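Long-range contacts in cytoplasmic export protein 1 (Saccharomyces cerevisiae, PDB 3VWA), which takes part in tRNA export from the nucleus, probably collecting aminoacylated tRNA from export receptors at the nuclear pore and passing it to the translation machinery: residues Leu321-Ala326 and Asp354-Leu360; Leu481-Glu485 and Leu522-Tyr526; Asn105-Leu111 and Ser237-Ile241. One frame throughout, in Å; residues are numbered along the deposited sequence.

In the fold
Interactions 1 and 2 both join near-parallel neighbouring helices of the C-terminal helical part of the chain, which carries the HEAT repeats. Interaction 3 probably lies in the N-terminal kinase-like domain, on the far side of the chain's centre from interaction 2, with the centres of the two about 61 Å apart. Interaction 1 is apolar and partly buried, with an exposed glutamine at one border. Interaction 2 is more buried and adds a tyrosine-to-carbonyl bond and a water bridge to its leucines. Interaction 3 is partly buried and joins the starts of helices 106-122 and 239-248. Its direct links are hydrogen bonds from an asparagine amide, with leucine, proline and phenylalanine packing beside them.

Interaction 1. Residues Leu321-Ala326 and Asp354-Leu360; sequences LVPFLA and DRQVRFL
V322 and L360 meet where helices 321-335 and 355-368 pack side by side. Their short segments run nearly parallel, at 20°, with axes 9.6 Å apart. The tight part is built round one methyl of L360. Its CD2 sits 3.6 Å from the carbonyl O of V322 and 3.7 Å from the backbone N of A326. The same methyl also touches CB of L325 and CB of A326. Thus the leucine end lies against a patch of helix 321-335 made of backbone and short side-chain atoms. The first torsion of L360, 174°, sets CG opposite the backbone N and carries the branch across to that helix. V322 returns the contact. Its CG2 lies 3.6 Å from the backbone N of V357 and 3.8 Å from CB of Q356, near the first turn of helix 355-368.

Towards the protein interior the side chains are buried but more widely spaced. L325 crosses V357 at about a right angle, and L325 CD1 meets V357 CG1 at 4.1 Å. L321 CB comes only to 4.3 Å from V357 CG2, while its side chain also packs on L299 and M300 of helix 283-303. The other border is the solvent side. Of the Q356 side chain, CB does the touching, and the bent chain leads the amide away from V322. D354 OD1 accepts a weak bond from V357 N, an N-cap.

No hydrogen bond crosses between the two segments. The contact therefore rests on apolar packing alone. D354 is turned to its own helix, and R355 points away to a salt bridge with D391.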
ATOM      1  N   LEU A 321      15.398 -12.297   4.330  1.00 29.45           N
ATOM      2  CA  LEU A 321      14.506 -12.392   3.156  1.00 29.92           C
ATOM      3  C   LEU A 321      13.032 -12.537   3.502  1.00 27.30           C
ATOM      4  O   LEU A 321      12.221 -11.764   3.055  1.00 29.68           O
ATOM      5  CB  LEU A 321      14.922 -13.538   2.260  1.00 32.42           C
ATOM      6  CG  LEU A 321      16.273 -13.297   1.587  1.00 32.55           C
ATOM      7  CD1 LEU A 321      16.765 -14.654   1.085  1.00 33.72           C
ATOM      8  CD2 LEU A 321      16.111 -12.297   0.468  1.00 35.10           C
ATOM      9  N   VAL A 322      12.705 -13.545   4.287  1.00 29.22           N
ATOM     10  CA  VAL A 322      11.344 -13.776   4.801  1.00 28.74           C
ATOM     11  C   VAL A 322      10.808 -12.597   5.619  1.00 27.54           C
ATOM     12  O   VAL A 322       9.736 -12.101   5.331  1.00 27.97           O
ATOM     13  CB  VAL A 322      11.260 -15.156   5.533  1.00 29.34           C
ATOM     14  CG1 VAL A 322       9.907 -15.400   6.199  1.00 29.71           C
ATOM     15  CG2 VAL A 322      11.522 -16.259   4.532  1.00 27.80           C
ATOM     16  N   PRO A 323      11.559 -12.105   6.629  1.00 28.23           N
ATOM     17  CA  PRO A 323      10.921 -11.009   7.407  1.00 27.58           C
ATOM     18  C   PRO A 323      10.679  -9.727   6.625  1.00 25.28           C
ATOM     19  O   PRO A 323       9.601  -9.171   6.735  1.00 24.78           O
ATOM     20  CB  PRO A 323      11.868 -10.762   8.590  1.00 28.88           C
ATOM     21  CG  PRO A 323      12.884 -11.861   8.538  1.00 32.21           C
ATOM     22  CD  PRO A 323      12.846 -12.534   7.184  1.00 28.71           C
ATOM     23  N   PHE A 324      11.660  -9.271   5.828  1.00 24.50           N
ATOM     24  CA  PHE A 324      11.524  -8.055   5.060  1.00 24.24           C
ATOM     25  C   PHE A 324      10.416  -8.207   4.014  1.00 24.27           C
ATOM     26  O   PHE A 324       9.645  -7.288   3.796  1.00 25.03           O
ATOM     27  CB  PHE A 324      12.843  -7.664   4.296  1.00 22.72           C
ATOM     28  CG  PHE A 324      14.008  -7.240   5.194  1.00 22.81           C
ATOM     29  CD1 PHE A 324      13.920  -7.266   6.590  1.00 20.89           C
ATOM     30  CD2 PHE A 324      15.236  -6.864   4.612  1.00 22.11           C
ATOM     31  CE1 PHE A 324      14.996  -6.862   7.419  1.00 20.35           C
ATOM     32  CE2 PHE A 324      16.314  -6.476   5.405  1.00 21.76           C
ATOM     33  CZ  PHE A 324      16.209  -6.494   6.814  1.00 22.12           C
ATOM     34  N   LEU A 325      10.352  -9.348   3.349  1.00 23.06           N
ATOM     35  CA  LEU A 325       9.361  -9.516   2.253  1.00 21.62           C
ATOM     36  C   LEU A 325       7.981  -9.542   2.906  1.00 22.78           C
ATOM     37  O   LEU A 325       6.977  -9.092   2.299  1.00 25.46           O
ATOM     38  CB  LEU A 325       9.604 -10.835   1.563  1.00 22.40           C
ATOM     39  CG  LEU A 325       9.783 -11.046   0.070  1.00 28.10           C
ATOM     40  CD1 LEU A 325       9.651 -12.534  -0.243  1.00 30.50           C
ATOM     41  CD2 LEU A 325       8.815 -10.253  -0.812  1.00 27.68           C
ATOM     42  N   ALA A 326       7.899 -10.066   4.134  1.00 22.10           N
ATOM     43  CA  ALA A 326       6.606 -10.099   4.881  1.00 23.48           C
ATOM     44  C   ALA A 326       6.101  -8.676   5.132  1.00 25.73           C
ATOM     45  O   ALA A 326       4.904  -8.356   4.928  1.00 31.10           O
ATOM     46  CB  ALA A 326       6.721 -10.910   6.200  1.00 22.29           C
ATOM     47  N   ASP A 354      14.375 -20.891  -1.702  1.00 47.18           N
ATOM     48  CA  ASP A 354      14.029 -20.949  -0.276  1.00 44.85           C
ATOM     49  C   ASP A 354      12.558 -21.318   0.038  1.00 35.90           C
ATOM     50  O   ASP A 354      11.645 -20.651  -0.390  1.00 33.35           O
ATOM     51  CB  ASP A 354      14.381 -19.658   0.447  1.00 46.16           C
ATOM     52  CG  ASP A 354      14.579 -19.889   1.913  1.00 49.23           C
ATOM     53  OD1 ASP A 354      13.789 -19.404   2.738  1.00 57.22           O
ATOM     54  OD2 ASP A 354      15.515 -20.630   2.241  1.00 56.43           O
ATOM     55  N   ARG A 355      12.385 -22.356   0.831  1.00 31.87           N
ATOM     56  CA  ARG A 355      11.091 -22.925   1.208  1.00 33.29           C
ATOM     57  C   ARG A 355      10.257 -21.966   2.047  1.00 32.72           C
ATOM     58  O   ARG A 355       9.063 -21.842   1.864  1.00 37.40           O
ATOM     59  CB  ARG A 355      11.390 -24.144   2.070  1.00 38.33           C
ATOM     60  CG  ARG A 355      10.340 -25.220   2.127  1.00 41.06           C
ATOM     61  CD  ARG A 355      10.784 -26.256   1.132  1.00 43.71           C
ATOM     62  NE  ARG A 355      11.591 -27.299   1.723  1.00 39.38           N
ATOM     63  CZ  ARG A 355      12.370 -28.137   1.040  1.00 44.04           C
ATOM     64  NH1 ARG A 355      13.078 -29.055   1.697  1.00 46.59           N
ATOM     65  NH2 ARG A 355      12.461 -28.065  -0.289  1.00 43.18           N
ATOM     66  N   GLN A 356      10.898 -21.297   2.993  1.00 31.55           N
ATOM     67  CA  GLN A 356      10.211 -20.372   3.867  1.00 31.08           C
ATOM     68  C   GLN A 356       9.714 -19.108   3.128  1.00 29.01           C
ATOM     69  O   GLN A 356       8.718 -18.483   3.514  1.00 26.48           O
ATOM     70  CB  GLN A 356      11.162 -20.037   5.036  1.00 32.68           C
ATOM     71  CG  GLN A 356      11.404 -21.244   5.963  1.00 34.63           C
ATOM     72  CD  GLN A 356      10.130 -22.053   6.290  1.00 37.15           C
ATOM     73  OE1 GLN A 356       9.092 -21.503   6.710  1.00 44.28           O
ATOM     74  NE2 GLN A 356      10.217 -23.380   6.118  1.00 37.52           N
ATOM     75  N   VAL A 357      10.442 -18.721   2.086  1.00 25.58           N
ATOM     76  CA  VAL A 357      10.001 -17.694   1.194  1.00 27.35           C
ATOM     77  C   VAL A 357       8.703 -18.122   0.484  1.00 28.43           C
ATOM     78  O   VAL A 357       7.721 -17.388   0.464  1.00 27.11           O
ATOM     79  CB  VAL A 357      11.077 -17.347   0.124  1.00 27.49           C
ATOM     80  CG1 VAL A 357      10.490 -16.476  -0.965  1.00 25.62           C
ATOM     81  CG2 VAL A 357      12.266 -16.607   0.761  1.00 31.71           C
ATOM     82  N   ARG A 358       8.762 -19.282  -0.147  1.00 29.57           N
ATOM     83  CA  ARG A 358       7.665 -19.824  -0.910  1.00 30.81           C
ATOM     84  C   ARG A 358       6.402 -20.010  -0.019  1.00 29.34           C
ATOM     85  O   ARG A 358       5.316 -19.649  -0.445  1.00 27.33           O
ATOM     86  CB  ARG A 358       8.075 -21.145  -1.568  1.00 27.24           C
ATOM     87  CG  ARG A 358       6.922 -21.817  -2.308  1.00 31.00           C
ATOM     88  CD  ARG A 358       6.445 -20.990  -3.499  1.00 30.17           C
ATOM     89  NE  ARG A 358       7.463 -20.913  -4.559  1.00 30.30           N
ATOM     90  CZ  ARG A 358       7.715 -21.862  -5.477  1.00 34.78           C
ATOM     91  NH1 ARG A 358       8.643 -21.648  -6.435  1.00 32.18           N
ATOM     92  NH2 ARG A 358       7.018 -23.007  -5.468  1.00 28.62           N
ATOM     93  N   PHE A 359       6.536 -20.517   1.208  1.00 28.31           N
ATOM     94  CA  PHE A 359       5.347 -20.531   2.106  1.00 29.69           C
ATOM     95  C   PHE A 359       4.768 -19.089   2.252  1.00 29.68           C
ATOM     96  O   PHE A 359       3.544 -18.853   2.266  1.00 25.40           O
ATOM     97  CB  PHE A 359       5.739 -21.034   3.500  1.00 30.42           C
ATOM     98  CG  PHE A 359       5.870 -22.549   3.624  1.00 32.45           C
ATOM     99  CD1 PHE A 359       4.763 -23.397   3.431  1.00 32.37           C
ATOM    100  CD2 PHE A 359       7.098 -23.128   4.005  1.00 29.19           C
ATOM    101  CE1 PHE A 359       4.895 -24.786   3.598  1.00 30.45           C
ATOM    102  CE2 PHE A 359       7.231 -24.511   4.135  1.00 28.91           C
ATOM    103  CZ  PHE A 359       6.124 -25.335   3.947  1.00 29.48           C
ATOM    104  N   LEU A 360       5.666 -18.104   2.383  1.00 25.52           N
ATOM    105  CA  LEU A 360       5.173 -16.747   2.579  1.00 26.31           C
ATOM    106  C   LEU A 360       4.379 -16.274   1.333  1.00 27.81           C
ATOM    107  O   LEU A 360       3.308 -15.632   1.489  1.00 22.96           O
ATOM    108  CB  LEU A 360       6.310 -15.786   2.910  1.00 23.79           C
ATOM    109  CG  LEU A 360       5.934 -14.322   2.987  1.00 26.14           C
ATOM    110  CD1 LEU A 360       4.846 -13.908   4.025  1.00 21.75           C
ATOM    111  CD2 LEU A 360       7.233 -13.573   3.187  1.00 24.07           C
TER

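Interaction 2. Residues Leu481-Glu485 and Leu522-Tyr526; sequences LYGLE and LFEEY
L522 and L484 lead the apolar part of this contact between helix 474-487 and helix 513-536, the latter partly in the second HEAT repeat. The short segments run nearly parallel, at 23°. L522 divides its two methyls. CD1 lies 3.7 Å from CB of L484 and 3.8 Å from CD2 of L481. CD2 rests on the backbone, 3.5 Å from CA of E485. L481 and L484 also reach L469 and F465 of helix 454-469, so the apolar layer continues to that helix.

The direct polar link comes from Y526. Its OH donates to the carbonyl O of L484, modelled at a very short 2.4 Å, so the exact length is doubtful. That oxygen lies at the ring edge, in the ring plane. The side chains of Y526 and L484 cross at about a right angle, and I496, I500 and I504 of helix 493-504 also touch the tyrosine.

A water forms the second polar link. It donates to the carbonyl O of E485 and to OE1 of E525, at 2.6 Å each. E525 reaches it with a chain extended from CB to the carboxylate. The carboxylates of E485 and E525 are not in contact: E485 OE1 and E525 OE2 stay 5.5 Å apart, probably with mild repulsion.

The chemistry implies a buried leucine contact joined to successive carbonyls of helix 474-487 by one direct bond, of uncertain length, and one water bridge.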
ATOM      1  N   LEU A 481     -16.059 -39.901  -1.491  1.00 23.89           N
ATOM      2  CA  LEU A 481     -17.496 -39.929  -1.255  1.00 25.12           C
ATOM      3  C   LEU A 481     -18.004 -38.526  -1.117  1.00 27.15           C
ATOM      4  O   LEU A 481     -19.132 -38.225  -1.521  1.00 26.32           O
ATOM      5  CB  LEU A 481     -17.814 -40.722  -0.006  1.00 21.77           C
ATOM      6  CG  LEU A 481     -17.444 -42.185  -0.075  1.00 20.81           C
ATOM      7  CD1 LEU A 481     -17.739 -42.838   1.283  1.00 21.69           C
ATOM      8  CD2 LEU A 481     -18.275 -42.819  -1.179  1.00 21.90           C
ATOM      9  N   TYR A 482     -17.177 -37.665  -0.522  1.00 28.28           N
ATOM     10  CA  TYR A 482     -17.587 -36.265  -0.336  1.00 30.34           C
ATOM     11  C   TYR A 482     -17.748 -35.535  -1.685  1.00 29.94           C
ATOM     12  O   TYR A 482     -18.751 -34.870  -1.964  1.00 28.17           O
ATOM     13  CB  TYR A 482     -16.544 -35.526   0.517  1.00 31.70           C
ATOM     14  CG  TYR A 482     -16.819 -34.036   0.676  1.00 36.22           C
ATOM     15  CD1 TYR A 482     -17.878 -33.589   1.487  1.00 37.50           C
ATOM     16  CD2 TYR A 482     -16.020 -33.068   0.025  1.00 38.12           C
ATOM     17  CE1 TYR A 482     -18.141 -32.241   1.646  1.00 44.74           C
ATOM     18  CE2 TYR A 482     -16.281 -31.697   0.172  1.00 43.19           C
ATOM     19  CZ  TYR A 482     -17.347 -31.295   0.987  1.00 46.92           C
ATOM     20  OH  TYR A 482     -17.643 -29.965   1.182  1.00 53.42           O
ATOM     21  N   GLY A 483     -16.716 -35.646  -2.506  1.00 27.84           N
ATOM     22  CA  GLY A 483     -16.746 -35.015  -3.803  1.00 28.30           C
ATOM     23  C   GLY A 483     -17.821 -35.593  -4.673  1.00 25.90           C
ATOM     24  O   GLY A 483     -18.350 -34.896  -5.536  1.00 29.30           O
ATOM     25  N   LEU A 484     -18.168 -36.864  -4.469  1.00 28.70           N
ATOM     26  CA  LEU A 484     -19.303 -37.471  -5.223  1.00 26.52           C
ATOM     27  C   LEU A 484     -20.634 -36.923  -4.770  1.00 28.66           C
ATOM     28  O   LEU A 484     -21.564 -36.738  -5.585  1.00 28.58           O
ATOM     29  CB  LEU A 484     -19.281 -38.994  -5.108  1.00 27.87           C
ATOM     30  CG  LEU A 484     -18.243 -39.740  -5.963  1.00 25.37           C
ATOM     31  CD1 LEU A 484     -17.824 -41.076  -5.363  1.00 24.85           C
ATOM     32  CD2 LEU A 484     -18.938 -39.993  -7.291  1.00 23.40           C
ATOM     33  N   GLU A 485     -20.748 -36.646  -3.466  1.00 27.54           N
ATOM     34  CA  GLU A 485     -21.992 -36.047  -2.965  1.00 30.75           C
ATOM     35  C   GLU A 485     -22.170 -34.659  -3.580  1.00 30.63           C
ATOM     36  O   GLU A 485     -23.227 -34.323  -4.120  1.00 30.65           O
ATOM     37  CB  GLU A 485     -21.972 -35.958  -1.432  1.00 30.43           C
ATOM     38  CG  GLU A 485     -23.231 -35.363  -0.799  1.00 33.64           C
ATOM     39  CD  GLU A 485     -22.980 -35.023   0.668  1.00 37.38           C
ATOM     40  OE1 GLU A 485     -22.457 -35.871   1.411  1.00 38.50           O
ATOM     41  OE2 GLU A 485     -23.267 -33.900   1.078  1.00 43.14           O
ATOM     42  N   LEU A 522     -24.921 -42.102   0.115  1.00 32.34           N
ATOM     43  CA  LEU A 522     -24.601 -41.481  -1.146  1.00 29.45           C
ATOM     44  C   LEU A 522     -25.238 -42.213  -2.301  1.00 25.85           C
ATOM     45  O   LEU A 522     -25.902 -41.630  -3.158  1.00 23.74           O
ATOM     46  CB  LEU A 522     -23.089 -41.575  -1.265  1.00 29.87           C
ATOM     47  CG  LEU A 522     -22.262 -40.550  -2.035  1.00 31.01           C
ATOM     48  CD1 LEU A 522     -21.262 -41.275  -2.929  1.00 27.51           C
ATOM     49  CD2 LEU A 522     -22.997 -39.392  -2.705  1.00 26.67           C
ATOM     50  N   PHE A 523     -25.019 -43.524  -2.325  1.00 24.67           N
ATOM     51  CA  PHE A 523     -25.617 -44.409  -3.293  1.00 23.58           C
ATOM     52  C   PHE A 523     -27.118 -44.231  -3.439  1.00 27.20           C
ATOM     53  O   PHE A 523     -27.643 -44.177  -4.575  1.00 27.63           O
ATOM     54  CB  PHE A 523     -25.331 -45.843  -2.836  1.00 22.65           C
ATOM     55  CG  PHE A 523     -25.565 -46.890  -3.891  1.00 24.16           C
ATOM     56  CD1 PHE A 523     -24.993 -46.764  -5.170  1.00 26.23           C
ATOM     57  CD2 PHE A 523     -26.328 -48.031  -3.612  1.00 25.79           C
ATOM     58  CE1 PHE A 523     -25.192 -47.750  -6.149  1.00 24.39           C
ATOM     59  CE2 PHE A 523     -26.520 -49.017  -4.579  1.00 26.89           C
ATOM     60  CZ  PHE A 523     -25.922 -48.896  -5.856  1.00 23.16           C
ATOM     61  N   GLU A 524     -27.830 -44.196  -2.310  1.00 27.32           N
ATOM     62  CA  GLU A 524     -29.306 -44.046  -2.357  1.00 31.88           C
ATOM     63  C   GLU A 524     -29.695 -42.745  -3.000  1.00 29.75           C
ATOM     64  O   GLU A 524     -30.654 -42.665  -3.770  1.00 31.69           O
ATOM     65  CB  GLU A 524     -29.941 -43.994  -0.954  1.00 34.28           C
ATOM     66  CG  GLU A 524     -29.425 -44.994   0.025  1.00 44.70           C
ATOM     67  CD  GLU A 524     -30.266 -46.231   0.095  1.00 55.88           C
ATOM     68  OE1 GLU A 524     -30.432 -46.761   1.232  1.00 57.25           O
ATOM     69  OE2 GLU A 524     -30.743 -46.668  -0.978  1.00 56.49           O
ATOM     70  N   GLU A 525     -28.978 -41.694  -2.642  1.00 30.49           N
ATOM     71  CA  GLU A 525     -29.303 -40.400  -3.222  1.00 28.59           C
ATOM     72  C   GLU A 525     -29.093 -40.428  -4.775  1.00 29.63           C
ATOM     73  O   GLU A 525     -29.885 -39.855  -5.534  1.00 26.36           O
ATOM     74  CB  GLU A 525     -28.479 -39.323  -2.502  1.00 30.97           C
ATOM     75  CG  GLU A 525     -28.590 -37.929  -3.125  1.00 34.48           C
ATOM     76  CD  GLU A 525     -27.642 -36.914  -2.504  1.00 38.84           C
ATOM     77  OE1 GLU A 525     -27.657 -35.762  -3.020  1.00 44.84           O
ATOM     78  OE2 GLU A 525     -26.912 -37.241  -1.503  1.00 34.52           O
ATOM     79  N   TYR A 526     -28.079 -41.164  -5.260  1.00 26.65           N
ATOM     80  CA  TYR A 526     -27.866 -41.244  -6.719  1.00 26.70           C
ATOM     81  C   TYR A 526     -28.912 -42.132  -7.376  1.00 26.62           C
ATOM     82  O   TYR A 526     -29.366 -41.849  -8.481  1.00 25.58           O
ATOM     83  CB  TYR A 526     -26.475 -41.821  -7.027  1.00 25.92           C
ATOM     84  CG  TYR A 526     -25.377 -40.774  -7.188  1.00 25.99           C
ATOM     85  CD1 TYR A 526     -24.867 -40.473  -8.450  1.00 27.05           C
ATOM     86  CD2 TYR A 526     -24.828 -40.139  -6.081  1.00 24.57           C
ATOM     87  CE1 TYR A 526     -23.832 -39.522  -8.611  1.00 29.39           C
ATOM     88  CE2 TYR A 526     -23.794 -39.209  -6.204  1.00 26.15           C
ATOM     89  CZ  TYR A 526     -23.273 -38.914  -7.463  1.00 27.73           C
ATOM     90  OH  TYR A 526     -22.255 -37.989  -7.557  1.00 25.33           O
TER
HETATM   91  O   HOH W   1     -25.572 -34.128  -3.020  1.00 34.65           O

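Interaction 3. Residues Asn105-Leu111 and Ser237-Ile241; sequences NKFGVEL and SNPLI
N238 reaches helix 106-122 with its side-chain amide, and both ends of the amide are used. ND2 donates to the carbonyl O of F107 at 3.2 Å. This bond is almost straight, 177° at the hydrogen, and runs to a lone pair in the carbonyl plane. The same nitrogen donates to OE1 of E110 at 3.1 Å, meeting the carboxylate from above its plane. F107 O thus accepts twice, from this amide and from L111 N within its own helix. The other carboxylate oxygen, OE2 of E110, forms a salt bridge with K106 NZ.

OD1 of N238 turns to its own helix. It accepts from I241 N at 3.0 Å and, weakly, from L240 N. With chi1 at -172° the amide is swung so that OD1 faces its own first turn and ND2 faces helix 106-122. N105 does similar work on helix 106-122: its OD1 accepts from G108 N at 2.8 Å, and its ND2 donates to the carbonyls of I275 and R277.

Apolar groups flank these bonds. P239 CD lies over one face of the F107 ring, a CH-pi contact 3.8 Å from the centroid. L240 CD1 touches F107 CB, and L111 crosses the L240 side chain at about a right angle.

The arrangement is a pair of asparagine N-caps, one of which also links the two helices, in what is probably the helical part of the N-terminal kinase-like domain.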
ATOM      1  N   ASN A 105      -2.289   8.331  16.074  1.00 36.00           N
ATOM      2  CA  ASN A 105      -0.866   7.956  16.165  1.00 27.43           C
ATOM      3  C   ASN A 105      -0.079   9.185  16.587  1.00 29.12           C
ATOM      4  O   ASN A 105       0.399   9.989  15.742  1.00 24.06           O
ATOM      5  CB  ASN A 105      -0.350   7.407  14.824  1.00 30.62           C
ATOM      6  CG  ASN A 105       1.133   6.999  14.878  1.00 26.63           C
ATOM      7  OD1 ASN A 105       1.860   7.475  15.708  1.00 26.11           O
ATOM      8  ND2 ASN A 105       1.554   6.094  13.998  1.00 28.29           N
ATOM      9  N   LYS A 106       0.055   9.359  17.902  1.00 27.14           N
ATOM     10  CA  LYS A 106       0.718  10.556  18.401  1.00 29.47           C
ATOM     11  C   LYS A 106       2.163  10.661  17.873  1.00 26.17           C
ATOM     12  O   LYS A 106       2.659  11.749  17.697  1.00 23.34           O
ATOM     13  CB  LYS A 106       0.679  10.611  19.950  1.00 33.52           C
ATOM     14  CG  LYS A 106       1.791   9.861  20.681  1.00 36.11           C
ATOM     15  CD  LYS A 106       1.441   9.814  22.164  1.00 38.31           C
ATOM     16  CE  LYS A 106       2.609   9.372  23.007  1.00 38.29           C
ATOM     17  NZ  LYS A 106       3.569  10.518  23.133  1.00 43.43           N
ATOM     18  N   PHE A 107       2.822   9.525  17.645  1.00 25.40           N
ATOM     19  CA  PHE A 107       4.214   9.550  17.183  1.00 26.19           C
ATOM     20  C   PHE A 107       4.251  10.167  15.783  1.00 23.77           C
ATOM     21  O   PHE A 107       5.172  10.917  15.475  1.00 24.62           O
ATOM     22  CB  PHE A 107       4.858   8.135  17.156  1.00 24.38           C
ATOM     23  CG  PHE A 107       4.968   7.503  18.525  1.00 28.43           C
ATOM     24  CD1 PHE A 107       5.600   8.168  19.588  1.00 28.36           C
ATOM     25  CD2 PHE A 107       4.428   6.245  18.757  1.00 28.21           C
ATOM     26  CE1 PHE A 107       5.700   7.574  20.843  1.00 29.19           C
ATOM     27  CE2 PHE A 107       4.508   5.652  20.018  1.00 29.70           C
ATOM     28  CZ  PHE A 107       5.150   6.302  21.056  1.00 27.32           C
ATOM     29  N   GLY A 108       3.223   9.864  14.985  1.00 22.87           N
ATOM     30  CA  GLY A 108       3.013  10.483  13.666  1.00 22.21           C
ATOM     31  C   GLY A 108       2.999  11.993  13.706  1.00 26.32           C
ATOM     32  O   GLY A 108       3.766  12.674  12.972  1.00 25.77           O
ATOM     33  N   VAL A 109       2.092  12.528  14.548  1.00 28.27           N
ATOM     34  CA  VAL A 109       1.811  13.956  14.626  1.00 26.10           C
ATOM     35  C   VAL A 109       3.115  14.626  15.105  1.00 25.55           C
ATOM     36  O   VAL A 109       3.513  15.665  14.596  1.00 30.65           O
ATOM     37  CB  VAL A 109       0.629  14.240  15.649  1.00 28.37           C
ATOM     38  CG1 VAL A 109       0.382  15.748  15.870  1.00 25.11           C
ATOM     39  CG2 VAL A 109      -0.670  13.561  15.231  1.00 26.97           C
ATOM     40  N   GLU A 110       3.779  14.013  16.074  1.00 23.78           N
ATOM     41  CA  GLU A 110       4.999  14.543  16.622  1.00 25.75           C
ATOM     42  C   GLU A 110       6.129  14.526  15.564  1.00 24.82           C
ATOM     43  O   GLU A 110       6.919  15.445  15.490  1.00 25.27           O
ATOM     44  CB  GLU A 110       5.448  13.735  17.874  1.00 26.40           C
ATOM     45  CG  GLU A 110       4.667  13.995  19.172  1.00 30.16           C
ATOM     46  CD  GLU A 110       4.867  12.894  20.214  1.00 30.59           C
ATOM     47  OE1 GLU A 110       6.004  12.347  20.311  1.00 30.02           O
ATOM     48  OE2 GLU A 110       3.891  12.579  20.933  1.00 25.77           O
ATOM     49  N   LEU A 111       6.205  13.456  14.794  1.00 26.07           N
ATOM     50  CA  LEU A 111       7.132  13.378  13.655  1.00 29.51           C
ATOM     51  C   LEU A 111       6.899  14.514  12.656  1.00 28.22           C
ATOM     52  O   LEU A 111       7.842  15.171  12.260  1.00 27.06           O
ATOM     53  CB  LEU A 111       7.035  12.009  12.982  1.00 30.81           C
ATOM     54  CG  LEU A 111       8.202  11.439  12.134  1.00 32.91           C
ATOM     55  CD1 LEU A 111       7.756  11.213  10.714  1.00 28.69           C
ATOM     56  CD2 LEU A 111       9.535  12.186  12.189  1.00 30.25           C
ATOM     57  N   SER A 237      11.678   9.548  23.306  1.00 34.49           N
ATOM     58  CA  SER A 237      10.874   8.311  23.270  1.00 32.65           C
ATOM     59  C   SER A 237      10.297   7.998  21.871  1.00 33.24           C
ATOM     60  O   SER A 237      10.000   6.831  21.582  1.00 28.95           O
ATOM     61  CB  SER A 237       9.667   8.413  24.239  1.00 30.20           C
ATOM     62  OG  SER A 237      10.108   8.299  25.592  1.00 34.01           O
ATOM     63  N   ASN A 238      10.135   9.022  21.023  1.00 28.13           N
ATOM     64  CA  ASN A 238       9.436   8.825  19.784  1.00 25.91           C
ATOM     65  C   ASN A 238      10.317   7.989  18.854  1.00 26.84           C
ATOM     66  O   ASN A 238      11.346   8.459  18.388  1.00 29.35           O
ATOM     67  CB  ASN A 238       9.091  10.172  19.184  1.00 27.46           C
ATOM     68  CG  ASN A 238       8.196  10.045  17.982  1.00 26.60           C
ATOM     69  OD1 ASN A 238       8.348   9.145  17.174  1.00 23.61           O
ATOM     70  ND2 ASN A 238       7.250  10.944  17.872  1.00 25.35           N
ATOM     71  N   PRO A 239       9.933   6.727  18.617  1.00 25.52           N
ATOM     72  CA  PRO A 239      10.686   5.828  17.775  1.00 26.14           C
ATOM     73  C   PRO A 239      10.587   6.222  16.289  1.00 30.71           C
ATOM     74  O   PRO A 239      11.421   5.813  15.500  1.00 30.94           O
ATOM     75  CB  PRO A 239       9.999   4.472  17.994  1.00 24.71           C
ATOM     76  CG  PRO A 239       8.601   4.811  18.436  1.00 24.34           C
ATOM     77  CD  PRO A 239       8.679   6.124  19.126  1.00 24.44           C
ATOM     78  N   LEU A 240       9.569   6.973  15.906  1.00 27.53           N
ATOM     79  CA  LEU A 240       9.485   7.392  14.512  1.00 32.83           C
ATOM     80  C   LEU A 240      10.443   8.573  14.272  1.00 31.70           C
ATOM     81  O   LEU A 240      11.027   8.664  13.244  1.00 28.50           O
ATOM     82  CB  LEU A 240       8.053   7.757  14.128  1.00 29.63           C
ATOM     83  CG  LEU A 240       7.097   6.567  14.010  1.00 29.14           C
ATOM     84  CD1 LEU A 240       5.755   7.012  13.448  1.00 25.67           C
ATOM     85  CD2 LEU A 240       7.672   5.423  13.165  1.00 27.15           C
ATOM     86  N   ILE A 241      10.642   9.435  15.253  1.00 31.56           N
ATOM     87  CA  ILE A 241      11.571  10.531  15.065  1.00 34.56           C
ATOM     88  C   ILE A 241      12.989   9.992  14.759  1.00 38.01           C
ATOM     89  O   ILE A 241      13.640  10.416  13.784  1.00 31.15           O
ATOM     90  CB  ILE A 241      11.559  11.475  16.274  1.00 34.61           C
ATOM     91  CG1 ILE A 241      10.248  12.258  16.262  1.00 34.46           C
ATOM     92  CG2 ILE A 241      12.751  12.436  16.216  1.00 34.24           C
ATOM     93  CD1 ILE A 241      10.152  13.311  17.336  1.00 35.32           C
TER